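Local structure of SidF, inhibitor of growth family, member 3 (Legionella pneumophila subsp. pneumophila, 4FYF) at residues Q68-Q73 and D123-D128. The protein probably acts as a phosphoinositide phosphatase, removing phosphate from phosphatidylinositol phosphates. The protein carries 1 engineered substitution. Sequence-based numbering, arbitrary orientation.
Sequences QPDVIQ and DKAKAD
Pro69 and Val71 grip the backbone of the loop 123-128 from the two sides of Asp70: Ala127 N donates to Pro69 O at 2.9 Å, and Val71 N donates to Ala125 O at the same length, both bonds fairly straight (166°). The chains run antiparallel, and the alpha carbons of Asp70 and Lys126 come within 4.3 Å of each other. CA-H...O contacts reinforce the pairing, Lys126 CA reaching Pro69 O and Asp70 CA reaching Ala125 O. This is a single antiparallel beta bridge, and it ties the start of helix 71-92 to the loop between helices 98-119 and 136-163. Asp70 is also the N-cap of its helix. With CG anti to the backbone N (chi1 170°), its OD1 accepts from Gln73 N, which approaches from above the carboxylate plane, while OD2 lies 3.4 Å from Lys126 CG. Lys126 can be followed outward from there: CB sits 3.8 Å from Pro69 O, CG and then CD pass along OD2 of Asp70, and bends at chi3 and chi4 carry NZ away, 5.3 Å from Asp70 OD2, too far for a salt bridge although the opposite charges may still attract. Ala125 CB sits between Val71 CG2 and Ile72 CD1, the latter at 3.9 Å, and Ala127 CB packs against the Pro69 ring. Phe141 of helix 136-163 touches both Val71 and Ala127, while Phe733 and Val736 touch Pro69. At the far end, the side chains of Gln68 and Asp128 run side by side, amide and carboxylate planes nearly perpendicular (86°); Gln68 OE1 takes Leu129 N and its NE2 gives to Pro64 O, whereas Asp128 OD1 accepts from Phe130 N and OD2 forms a salt bridge with Arg63.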
loop_
_atom_site.group_PDB
_atom_site.type_symbol
_atom_site.label_atom_id
_atom_site.label_comp_id
_atom_site.label_asym_id
_atom_site.label_seq_id
_atom_site.Cartn_x
_atom_site.Cartn_y
_atom_site.Cartn_z
ATOM N N GLN A 68 -9.479 -9.116 18.411
ATOM C CA GLN A 68 -10.016 -10.457 18.410
ATOM C C GLN A 68 -11.429 -10.366 17.775
ATOM O O GLN A 68 -12.270 -9.553 18.212
ATOM C CB GLN A 68 -10.142 -10.870 19.870
ATOM C CG GLN A 68 -9.260 -11.887 20.588
ATOM C CD GLN A 68 -8.119 -12.613 19.891
ATOM O OE1 GLN A 68 -8.281 -13.249 18.856
ATOM N NE2 GLN A 68 -7.004 -12.660 20.562
ATOM N N PRO A 69 -11.730 -11.196 16.767
ATOM C CA PRO A 69 -13.101 -11.122 16.152
ATOM C C PRO A 69 -14.231 -11.411 17.131
ATOM O O PRO A 69 -14.138 -12.325 17.950
ATOM C CB PRO A 69 -13.081 -12.186 15.070
ATOM C CG PRO A 69 -11.638 -12.562 14.903
ATOM C CD PRO A 69 -10.905 -12.252 16.177
ATOM N N ASP A 70 -15.268 -10.592 17.102
ATOM C CA ASP A 70 -16.436 -10.828 17.940
ATOM C C ASP A 70 -17.655 -10.669 17.032
ATOM O O ASP A 70 -17.871 -9.559 16.529
ATOM C CB ASP A 70 -16.459 -9.829 19.108
ATOM C CG ASP A 70 -17.790 -9.860 19.906
ATOM O OD1 ASP A 70 -18.845 -10.122 19.298
ATOM O OD2 ASP A 70 -17.802 -9.591 21.143
ATOM N N VAL A 71 -18.438 -11.745 16.824
ATOM C CA VAL A 71 -19.538 -11.725 15.805
ATOM C C VAL A 71 -20.694 -10.808 16.088
ATOM O O VAL A 71 -21.281 -10.259 15.153
ATOM C CB VAL A 71 -20.090 -13.078 15.325
ATOM C CG1 VAL A 71 -19.113 -13.708 14.366
ATOM C CG2 VAL A 71 -20.423 -13.996 16.468
ATOM N N ILE A 72 -20.983 -10.601 17.370
ATOM C CA ILE A 72 -21.916 -9.564 17.733
ATOM C C ILE A 72 -21.480 -8.195 17.192
ATOM O O ILE A 72 -22.258 -7.556 16.432
ATOM C CB ILE A 72 -22.249 -9.602 19.232
ATOM C CG1 ILE A 72 -22.843 -11.004 19.516
ATOM C CG2 ILE A 72 -23.236 -8.455 19.610
ATOM C CD1 ILE A 72 -23.028 -11.317 21.005
ATOM N N GLN A 73 -20.260 -7.751 17.547
ATOM C CA GLN A 73 -19.721 -6.473 17.068
ATOM C C GLN A 73 -19.726 -6.357 15.534
ATOM O O GLN A 73 -20.185 -5.334 14.966
ATOM C CB GLN A 73 -18.326 -6.174 17.652
ATOM C CG GLN A 73 -18.314 -6.144 19.182
ATOM C CD GLN A 73 -19.300 -5.151 19.700
ATOM O OE1 GLN A 73 -19.355 -3.998 19.230
ATOM N NE2 GLN A 73 -20.120 -5.584 20.622
ATOM N N ASP A 123 -20.363 -15.642 25.581
ATOM C CA ASP A 123 -19.246 -16.537 25.856
ATOM C C ASP A 123 -18.833 -17.378 24.627
ATOM O O ASP A 123 -17.811 -18.045 24.686
ATOM C CB ASP A 123 -19.470 -17.402 27.150
ATOM C CG ASP A 123 -20.731 -18.329 27.089
ATOM O OD1 ASP A 123 -21.471 -18.346 26.090
ATOM O OD2 ASP A 123 -20.992 -19.067 28.072
ATOM N N LYS A 124 -19.620 -17.349 23.541
ATOM C CA LYS A 124 -19.334 -18.131 22.325
ATOM C C LYS A 124 -19.099 -17.251 21.107
ATOM O O LYS A 124 -18.729 -17.748 20.040
ATOM C CB LYS A 124 -20.447 -19.116 21.995
ATOM C CG LYS A 124 -20.652 -20.271 22.980
ATOM C CD LYS A 124 -21.794 -21.150 22.488
ATOM C CE LYS A 124 -22.389 -22.042 23.574
ATOM N NZ LYS A 124 -21.614 -23.299 23.668
ATOM N N ALA A 125 -19.291 -15.941 21.259
ATOM C CA ALA A 125 -19.265 -15.013 20.134
ATOM C C ALA A 125 -17.889 -14.569 19.706
ATOM O O ALA A 125 -17.749 -13.904 18.689
ATOM C CB ALA A 125 -20.107 -13.793 20.452
ATOM N N LYS A 126 -16.862 -14.896 20.479
ATOM C CA LYS A 126 -15.560 -14.322 20.214
ATOM C C LYS A 126 -14.615 -15.357 19.777
ATOM O O LYS A 126 -14.684 -16.469 20.239
ATOM C CB LYS A 126 -15.000 -13.554 21.411
ATOM C CG LYS A 126 -15.877 -12.355 21.803
ATOM C CD LYS A 126 -15.170 -11.387 22.758
ATOM C CE LYS A 126 -14.808 -12.135 24.024
ATOM N NZ LYS A 126 -14.920 -11.330 25.284
ATOM N N ALA A 127 -13.720 -14.999 18.875
ATOM C CA ALA A 127 -12.764 -15.949 18.401
ATOM C C ALA A 127 -11.432 -15.746 19.165
ATOM O O ALA A 127 -11.211 -14.713 19.753
ATOM C CB ALA A 127 -12.565 -15.736 16.915
ATOM N N ASP A 128 -10.548 -16.733 19.153
ATOM C CA ASP A 128 -9.149 -16.500 19.457
ATOM C C ASP A 128 -8.300 -16.810 18.205
ATOM O O ASP A 128 -8.229 -17.944 17.720
ATOM C CB ASP A 128 -8.729 -17.312 20.695
ATOM C CG ASP A 128 -7.213 -17.220 20.986
ATOM O OD1 ASP A 128 -6.537 -16.223 20.549
ATOM O OD2 ASP A 128 -6.701 -18.190 21.641
#